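Local coordinates for putative tryptophan halogenase (Xanthomonas campestris pv. campestris, PDB 6Y1W), which is a flavin-dependent halogenase, by family probably an FAD-binding enzyme with monooxygenase-type chemistry, crystallised here without its cofactor, at residues D417-R422 with N443-V448; A27-A32 with F181-I186. All coordinates share one frame; numbering follows the deposited sequence.

In the fold
Following the chain from the N terminus, interaction 2 opens first: helix 25-39, which follows strand 18-22, is met again 149 residues later by the turn and strand start at 181-186, closing a long loop within what is probably the Rossmann-type, FAD-binding part of the fold. Interaction 1 comes wholly after it, closing a short loop of 20 intervening residues between helix 417-429 and helix 442-451. The two loops therefore lie in series and neither nest nor cross. The centres of interactions 1 and 2 are about 38 Å apart, on opposite sides of the chain's centre. Interaction 2 ties a helix to the mixed eight-stranded sheet, whereas interaction 1 joins two late helices beside helix 371-397.

Interaction 1 (D417-R422 with N443-V448); sequences DSLRHR and NSWIQV. With BUD ((2S,3S)-butane-2,3-diol), chain H.
Arg422 lays its side chain over one face of the Trp445 indole, and this overlap is the tightly packed part of a contact between helix 417-429 and helix 442-451, whose nearest CA atoms here, those of Arg422 and Trp445, are 8.7 Å apart. The evidence is twofold. CD of Arg422 sits 4.2 Å from the centroid of the six-membered ring of Trp445 and 16° off its normal, a CH-pi contact; farther along, the guanidinium lies over the indole with the two planes 23° apart, CZ2 of Trp445 being 3.6 Å above the centre of the Arg422 guanidinium plane. The arginine chain bends at chi2 (-105°) and again at chi3, which brings its flat end over the ring. At the indole edge, near the ring plane, CD1 of Leu419 touches CZ3 of Trp445 at 3.9 Å.

The polar rim is looser and is bridged by a single water within a buried contact. NH1 of Arg422 and NE1 of Trp445 approach to 3.2 Å, but both are donors and do not bond; a water in the plane of the indole accepts from NE1 of Trp445 at 3.0 Å and from NH2 of Arg422 at 3.0 Å. The same NH2 forms a salt bridge with Glu438, while Phe391 of helix 371-397 meets the indole edge-to-face. One residue before Trp445, Ser444 OG makes a short hydrogen bond, 2.5 Å, to O2 of a bound butanediol and another to His106.

The contact thus joins the helices by an arginine laid over an indole face, its charge probably balanced mainly by Glu438, with one water linking the indole N-H to NH2 of the arginine, two donors that cannot bond each other.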
ATOM      1  N   ASP A 417       1.478 -17.242  11.901  1.00 18.79           N
ATOM      2  CA  ASP A 417       0.609 -16.337  12.633  1.00 17.21           C
ATOM      3  C   ASP A 417      -0.014 -15.295  11.714  1.00 17.14           C
ATOM      4  O   ASP A 417      -1.149 -14.843  11.951  1.00 18.88           O
ATOM      5  CB  ASP A 417       1.423 -15.616  13.727  1.00 20.92           C
ATOM      6  CG  ASP A 417       1.744 -16.524  14.918  1.00 39.67           C
ATOM      7  OD1 ASP A 417       0.993 -17.494  15.157  1.00 35.27           O
ATOM      8  OD2 ASP A 417       2.736 -16.254  15.622  1.00 41.47           O
ATOM      9  N   SER A 418       0.729 -14.884  10.682  1.00 17.77           N
ATOM     10  CA  SER A 418       0.221 -13.875   9.750  1.00 17.27           C
ATOM     11  C   SER A 418      -1.031 -14.383   9.040  1.00 20.96           C
ATOM     12  O   SER A 418      -1.993 -13.630   8.849  1.00 26.76           O
ATOM     13  CB  SER A 418       1.319 -13.490   8.736  1.00 20.87           C
ATOM     14  OG  SER A 418       1.932 -14.623   8.083  1.00 23.14           O
ATOM     15  N   LEU A 419      -1.048 -15.669   8.669  1.00 18.04           N
ATOM     16  CA  LEU A 419      -2.241 -16.221   8.030  1.00 14.78           C
ATOM     17  C   LEU A 419      -3.356 -16.460   9.043  1.00 14.34           C
ATOM     18  O   LEU A 419      -4.529 -16.212   8.754  1.00 16.55           O
ATOM     19  CB  LEU A 419      -1.902 -17.531   7.289  1.00 13.60           C
ATOM     20  CG  LEU A 419      -3.143 -18.281   6.788  1.00 16.42           C
ATOM     21  CD1 LEU A 419      -3.881 -17.410   5.739  1.00 14.83           C
ATOM     22  CD2 LEU A 419      -2.694 -19.602   6.186  1.00 17.05           C
ATOM     23  N   ARG A 420      -3.002 -16.975  10.227  1.00 19.62           N
ATOM     24  CA  ARG A 420      -4.027 -17.214  11.241  1.00 17.70           C
ATOM     25  C   ARG A 420      -4.804 -15.938  11.538  1.00 16.55           C
ATOM     26  O   ARG A 420      -6.035 -15.961  11.659  1.00 19.53           O
ATOM     27  CB  ARG A 420      -3.385 -17.768  12.518  1.00 18.82           C
ATOM     28  CG  ARG A 420      -4.399 -18.039  13.642  1.00 29.54           C
ATOM     29  CD  ARG A 420      -3.739 -18.763  14.827  1.00 29.72           C
ATOM     30  NE  ARG A 420      -3.245 -20.074  14.419  1.00 40.49           N
ATOM     31  CZ  ARG A 420      -4.006 -21.167  14.385  1.00 47.72           C
ATOM     32  NH1 ARG A 420      -5.280 -21.093  14.748  1.00 58.70           N
ATOM     33  NH2 ARG A 420      -3.501 -22.332  13.992  1.00 35.91           N
ATOM     34  N   HIS A 421      -4.100 -14.812  11.685  1.00 20.11           N
ATOM     35  CA  HIS A 421      -4.792 -13.561  11.971  1.00 20.39           C
ATOM     36  C   HIS A 421      -5.774 -13.192  10.864  1.00 16.16           C
ATOM     37  O   HIS A 421      -6.916 -12.788  11.145  1.00 21.66           O
ATOM     38  CB  HIS A 421      -3.774 -12.430  12.191  1.00 20.05           C
ATOM     39  CG  HIS A 421      -4.410 -11.075  12.344  1.00 19.65           C
ATOM     40  ND1 HIS A 421      -5.030 -10.668  13.510  1.00 26.29           N
ATOM     41  CD2 HIS A 421      -4.518 -10.035  11.477  1.00 21.64           C
ATOM     42  CE1 HIS A 421      -5.496  -9.438  13.352  1.00 24.58           C
ATOM     43  NE2 HIS A 421      -5.202  -9.033  12.125  1.00 25.01           N
ATOM     44  N   ARG A 422      -5.385 -13.369   9.590  1.00 15.77           N
ATOM     45  CA  ARG A 422      -6.312 -13.051   8.510  1.00 17.81           C
ATOM     46  C   ARG A 422      -7.527 -13.974   8.521  1.00 15.46           C
ATOM     47  O   ARG A 422      -8.663 -13.520   8.351  1.00 17.97           O
ATOM     48  CB  ARG A 422      -5.605 -13.141   7.145  1.00 19.07           C
ATOM     49  CG  ARG A 422      -4.394 -12.145   6.994  1.00 27.43           C
ATOM     50  CD  ARG A 422      -4.765 -10.978   6.091  1.00 33.19           C
ATOM     51  NE  ARG A 422      -3.640 -10.448   5.341  1.00 42.03           N
ATOM     52  CZ  ARG A 422      -3.734  -9.596   4.326  1.00 31.62           C
ATOM     53  NH1 ARG A 422      -4.891  -9.133   3.904  1.00 25.28           N
ATOM     54  NH2 ARG A 422      -2.636  -9.201   3.721  1.00 54.88           N
ATOM     55  N   ASN A 443     -10.813  -8.744  -2.661  1.00 17.52           N
ATOM     56  CA  ASN A 443     -11.728  -9.652  -3.359  1.00 18.09           C
ATOM     57  C   ASN A 443     -11.223 -11.096  -3.320  1.00 16.22           C
ATOM     58  O   ASN A 443     -12.028 -12.048  -3.248  1.00 16.40           O
ATOM     59  CB  ASN A 443     -11.900  -9.214  -4.826  1.00 19.77           C
ATOM     60  CG  ASN A 443     -12.878 -10.121  -5.594  1.00 20.90           C
ATOM     61  OD1 ASN A 443     -14.055 -10.095  -5.326  1.00 24.05           O
ATOM     62  ND2 ASN A 443     -12.377 -10.903  -6.532  1.00 26.38           N
ATOM     63  N   SER A 444      -9.906 -11.272  -3.447  1.00 15.11           N
ATOM     64  CA  SER A 444      -9.317 -12.611  -3.486  1.00 14.50           C
ATOM     65  C   SER A 444      -9.450 -13.299  -2.138  1.00 15.23           C
ATOM     66  O   SER A 444      -9.884 -14.457  -2.068  1.00 15.53           O
ATOM     67  CB  SER A 444      -7.838 -12.523  -3.866  1.00 16.98           C
ATOM     68  OG  SER A 444      -7.713 -12.238  -5.254  1.00 16.71           O
ATOM     69  N   TRP A 445      -9.074 -12.594  -1.056  1.00 14.52           N
ATOM     70  CA  TRP A 445      -9.237 -13.144   0.296  1.00 14.45           C
ATOM     71  C   TRP A 445     -10.697 -13.538   0.548  1.00 16.29           C
ATOM     72  O   TRP A 445     -10.975 -14.613   1.113  1.00 16.24           O
ATOM     73  CB  TRP A 445      -8.801 -12.107   1.353  1.00 16.37           C
ATOM     74  CG  TRP A 445      -7.330 -11.946   1.484  1.00 14.74           C
ATOM     75  CD1 TRP A 445      -6.577 -10.900   1.006  1.00 19.95           C
ATOM     76  CD2 TRP A 445      -6.413 -12.826   2.157  1.00 14.27           C
ATOM     77  NE1 TRP A 445      -5.263 -11.082   1.332  1.00 21.04           N
ATOM     78  CE2 TRP A 445      -5.123 -12.260   2.022  1.00 21.17           C
ATOM     79  CE3 TRP A 445      -6.558 -14.037   2.847  1.00 16.77           C
ATOM     80  CZ2 TRP A 445      -3.976 -12.858   2.566  1.00 20.74           C
ATOM     81  CZ3 TRP A 445      -5.416 -14.644   3.379  1.00 17.54           C
ATOM     82  CH2 TRP A 445      -4.138 -14.049   3.238  1.00 19.69           C
ATOM     83  N   ILE A 446     -11.640 -12.678   0.135  1.00 15.78           N
ATOM     84  CA  ILE A 446     -13.058 -12.955   0.372  1.00 16.27           C
ATOM     85  C   ILE A 446     -13.512 -14.152  -0.447  1.00 18.35           C
ATOM     86  O   ILE A 446     -14.102 -15.091   0.084  1.00 15.81           O
ATOM     87  CB  ILE A 446     -13.931 -11.727   0.047  1.00 14.48           C
ATOM     88  CG1 ILE A 446     -13.538 -10.520   0.891  1.00 16.43           C
ATOM     89  CG2 ILE A 446     -15.427 -12.063   0.181  1.00 18.02           C
ATOM     90  CD1 ILE A 446     -14.115  -9.221   0.328  1.00 18.81           C
ATOM     91  N   GLN A 447     -13.231 -14.152  -1.753  1.00 14.05           N
ATOM     92  CA  GLN A 447     -13.717 -15.261  -2.577  1.00 13.64           C
ATOM     93  C   GLN A 447     -13.141 -16.595  -2.110  1.00 14.48           C
ATOM     94  O   GLN A 447     -13.852 -17.612  -2.063  1.00 16.61           O
ATOM     95  CB  GLN A 447     -13.393 -15.037  -4.054  1.00 14.72           C
ATOM     96  CG  GLN A 447     -14.210 -13.928  -4.731  1.00 14.19           C
ATOM     97  CD  GLN A 447     -13.972 -13.961  -6.247  1.00 19.21           C
ATOM     98  OE1 GLN A 447     -13.089 -14.633  -6.702  1.00 17.89           O
ATOM     99  NE2 GLN A 447     -14.774 -13.226  -7.005  1.00 20.27           N
ATOM    100  N   VAL A 448     -11.848 -16.632  -1.790  1.00 13.44           N
ATOM    101  CA  VAL A 448     -11.257 -17.909  -1.409  1.00 13.19           C
ATOM    102  C   VAL A 448     -11.711 -18.334  -0.012  1.00 14.51           C
ATOM    103  O   VAL A 448     -11.999 -19.519   0.213  1.00 16.45           O
ATOM    104  CB  VAL A 448      -9.730 -17.823  -1.525  1.00 12.55           C
ATOM    105  CG1 VAL A 448      -9.084 -19.045  -0.962  1.00 13.55           C
ATOM    106  CG2 VAL A 448      -9.399 -17.683  -3.035  1.00 14.38           C
TER
HETATM  107  C1  BUD H 606      -4.027 -11.801  -9.146  0.92 20.64           C
HETATM  108  O1  BUD H 606      -5.422 -13.038  -7.675  0.92 21.01           O
HETATM  109  C2  BUD H 606      -4.627 -11.877  -7.742  0.92 26.31           C
HETATM  110  O2  BUD H 606      -6.002 -10.595  -6.154  0.92 23.44           O
HETATM  111  C3  BUD H 606      -5.486 -10.635  -7.476  0.92 24.67           C
HETATM  112  C4  BUD H 606      -4.630  -9.385  -7.716  0.92 25.63           C
HETATM  113  O   HOH W   1      -3.579  -8.619   0.967  1.00 30.25           O

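Interaction 2 (A27-A32 with F181-I186)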
ATOM      1  N   ALA A  27      12.651 -16.570 -17.272  1.00 13.61           N
ATOM      2  CA  ALA A  27      13.275 -15.626 -16.340  1.00 13.90           C
ATOM      3  C   ALA A  27      14.338 -14.794 -17.033  1.00 14.40           C
ATOM      4  O   ALA A  27      14.383 -13.566 -16.882  1.00 14.23           O
ATOM      5  CB  ALA A  27      13.880 -16.368 -15.145  1.00 14.16           C
ATOM      6  N   GLY A  28      15.214 -15.457 -17.778  1.00 13.99           N
ATOM      7  CA  GLY A  28      16.335 -14.755 -18.386  1.00 12.55           C
ATOM      8  C   GLY A  28      15.870 -13.781 -19.452  1.00 12.38           C
ATOM      9  O   GLY A  28      16.362 -12.632 -19.513  1.00 14.15           O
ATOM     10  N   TRP A  29      14.923 -14.216 -20.298  1.00 13.78           N
ATOM     11  CA  TRP A  29      14.543 -13.333 -21.401  1.00 12.78           C
ATOM     12  C   TRP A  29      13.543 -12.279 -20.961  1.00 13.17           C
ATOM     13  O   TRP A  29      13.489 -11.208 -21.572  1.00 14.41           O
ATOM     14  CB  TRP A  29      14.039 -14.150 -22.611  1.00 13.25           C
ATOM     15  CG  TRP A  29      15.190 -14.866 -23.305  1.00 15.64           C
ATOM     16  CD1 TRP A  29      15.421 -16.213 -23.338  1.00 14.82           C
ATOM     17  CD2 TRP A  29      16.285 -14.257 -24.007  1.00 13.53           C
ATOM     18  NE1 TRP A  29      16.573 -16.474 -24.041  1.00 14.66           N
ATOM     19  CE2 TRP A  29      17.129 -15.288 -24.447  1.00 14.17           C
ATOM     20  CE3 TRP A  29      16.622 -12.935 -24.300  1.00 17.90           C
ATOM     21  CZ2 TRP A  29      18.306 -15.041 -25.168  1.00 17.96           C
ATOM     22  CZ3 TRP A  29      17.776 -12.686 -25.005  1.00 16.07           C
ATOM     23  CH2 TRP A  29      18.614 -13.739 -25.433  1.00 18.20           C
ATOM     24  N   MET A  30      12.733 -12.518 -19.925  1.00 15.28           N
ATOM     25  CA  MET A  30      11.971 -11.400 -19.371  1.00 13.80           C
ATOM     26  C   MET A  30      12.918 -10.347 -18.806  1.00 13.71           C
ATOM     27  O   MET A  30      12.677  -9.144 -18.955  1.00 14.40           O
ATOM     28  CB  MET A  30      10.995 -11.868 -18.281  1.00 12.31           C
ATOM     29  CG  MET A  30       9.750 -12.544 -18.754  1.00 13.42           C
ATOM     30  SD  MET A  30       8.670 -13.178 -17.430  1.00 14.48           S
ATOM     31  CE  MET A  30       8.072 -11.633 -16.734  1.00 17.41           C
ATOM     32  N   ALA A  31      13.987 -10.774 -18.138  1.00 14.59           N
ATOM     33  CA  ALA A  31      14.938  -9.810 -17.581  1.00 13.04           C
ATOM     34  C   ALA A  31      15.669  -9.073 -18.693  1.00 14.51           C
ATOM     35  O   ALA A  31      15.823  -7.845 -18.651  1.00 15.22           O
ATOM     36  CB  ALA A  31      15.935 -10.543 -16.672  1.00 13.97           C
ATOM     37  N   ALA A  32      16.135  -9.820 -19.701  1.00 13.05           N
ATOM     38  CA  ALA A  32      16.836  -9.191 -20.811  1.00 13.05           C
ATOM     39  C   ALA A  32      15.942  -8.197 -21.518  1.00 13.25           C
ATOM     40  O   ALA A  32      16.403  -7.138 -21.946  1.00 14.82           O
ATOM     41  CB  ALA A  32      17.307 -10.245 -21.811  1.00 15.47           C
ATOM     42  N   PHE A 181      17.004  -4.703 -28.985  1.00 16.27           N
ATOM     43  CA  PHE A 181      17.578  -3.631 -28.183  1.00 14.36           C
ATOM     44  C   PHE A 181      19.048  -3.870 -27.856  1.00 17.90           C
ATOM     45  O   PHE A 181      19.601  -3.172 -26.996  1.00 19.48           O
ATOM     46  CB  PHE A 181      16.774  -3.465 -26.897  1.00 17.15           C
ATOM     47  CG  PHE A 181      15.420  -2.853 -27.115  1.00 14.06           C
ATOM     48  CD1 PHE A 181      15.326  -1.539 -27.435  1.00 16.26           C
ATOM     49  CD2 PHE A 181      14.240  -3.610 -27.019  1.00 15.10           C
ATOM     50  CE1 PHE A 181      14.097  -0.940 -27.634  1.00 17.61           C
ATOM     51  CE2 PHE A 181      12.998  -3.005 -27.226  1.00 20.63           C
ATOM     52  CZ  PHE A 181      12.927  -1.685 -27.536  1.00 21.57           C
ATOM     53  N   GLY A 182      19.696  -4.807 -28.542  1.00 16.50           N
ATOM     54  CA  GLY A 182      21.135  -4.978 -28.462  1.00 19.72           C
ATOM     55  C   GLY A 182      21.672  -6.027 -27.505  1.00 20.04           C
ATOM     56  O   GLY A 182      22.893  -6.074 -27.302  1.00 17.16           O
ATOM     57  N   VAL A 183      20.823  -6.882 -26.927  1.00 15.94           N
ATOM     58  CA  VAL A 183      21.323  -7.924 -26.029  1.00 15.92           C
ATOM     59  C   VAL A 183      22.164  -8.899 -26.836  1.00 16.03           C
ATOM     60  O   VAL A 183      21.773  -9.321 -27.938  1.00 21.21           O
ATOM     61  CB  VAL A 183      20.159  -8.659 -25.340  1.00 14.22           C
ATOM     62  CG1 VAL A 183      20.673  -9.861 -24.523  1.00 18.94           C
ATOM     63  CG2 VAL A 183      19.422  -7.697 -24.415  1.00 15.37           C
ATOM     64  N   GLN A 184      23.335  -9.242 -26.304  1.00 16.23           N
ATOM     65  CA  GLN A 184      24.237 -10.190 -26.933  1.00 19.67           C
ATOM     66  C   GLN A 184      23.965 -11.569 -26.346  1.00 20.93           C
ATOM     67  O   GLN A 184      24.133 -11.759 -25.140  1.00 22.95           O
ATOM     68  CB  GLN A 184      25.690  -9.793 -26.670  1.00 22.28           C
ATOM     69  CG  GLN A 184      26.687 -10.832 -27.191  1.00 39.88           C
ATOM     70  CD  GLN A 184      28.144 -10.473 -26.904  1.00 66.25           C
ATOM     71  OE1 GLN A 184      29.056 -11.104 -27.439  1.00 45.62           O
ATOM     72  NE2 GLN A 184      28.366  -9.465 -26.050  1.00 61.07           N
ATOM     73  N   ARG A 185      23.566 -12.525 -27.186  1.00 20.30           N
ATOM     74  CA  ARG A 185      23.310 -13.886 -26.729  1.00 18.57           C
ATOM     75  C   ARG A 185      24.557 -14.729 -26.967  1.00 22.53           C
ATOM     76  O   ARG A 185      25.151 -14.665 -28.049  1.00 22.69           O
ATOM     77  CB  ARG A 185      22.111 -14.496 -27.450  1.00 20.01           C
ATOM     78  CG  ARG A 185      21.797 -15.906 -26.987  1.00 22.68           C
ATOM     79  CD  ARG A 185      20.655 -16.476 -27.804  1.00 21.82           C
ATOM     80  NE  ARG A 185      20.318 -17.842 -27.422  1.00 23.45           N
ATOM     81  CZ  ARG A 185      20.725 -18.942 -28.050  1.00 26.30           C
ATOM     82  NH1 ARG A 185      21.529 -18.863 -29.113  1.00 27.66           N
ATOM     83  NH2 ARG A 185      20.334 -20.128 -27.603  1.00 24.79           N
ATOM     84  N   ILE A 186      24.990 -15.463 -25.940  1.00 19.20           N
ATOM     85  CA  ILE A 186      26.100 -16.410 -26.054  1.00 22.35           C
ATOM     86  C   ILE A 186      25.557 -17.794 -25.705  1.00 30.71           C
ATOM     87  O   ILE A 186      25.019 -17.996 -24.608  1.00 23.80           O
ATOM     88  CB  ILE A 186      27.280 -16.032 -25.142  1.00 21.78           C
ATOM     89  CG1 ILE A 186      27.784 -14.614 -25.456  1.00 20.98           C
ATOM     90  CG2 ILE A 186      28.419 -17.060 -25.260  1.00 25.90           C
ATOM     91  CD1 ILE A 186      28.970 -14.187 -24.618  1.00 28.56           C
TER
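Trp29 and Ala32, on one face of helix 25-39, receive the side chains of Val183 and Arg185. The first shell is apolar: CG1 of Val183 lies 4.1 Å from CZ3 of Trp29, and CG2 of the same valine reaches CB of Ala32 at 4.2 Å, the two methyls thus serving different helix residues. Arg185 passes the indole edge near the ring plane, its CD 3.8 Å from CZ2 of Trp29. With CG opposite the backbone N (chi1 -179°) and the chain extended as far as NE, the methylenes run past the ring and carry the guanidinium beyond it.

In the next shell, Glu49 OE2 accepts a hydrogen bond from NE1 of Trp29 and forms a salt bridge with NE of Arg185; NH2 of Arg185 pairs with Asp51. Backbone bonds from Gln184 and Ile186 to strand 44-49 hold the strand in the sheet. Gly182, with positive phi (96°), is the C-prime residue of the Schellman motif that ends helix 167-180 and turns the chain toward Val183.

Greasy packing therefore seats this helix, whose N-terminal end carries residues predicted to bind FAD, while one carboxylate shared by indole and arginine probably fixes both polar ends.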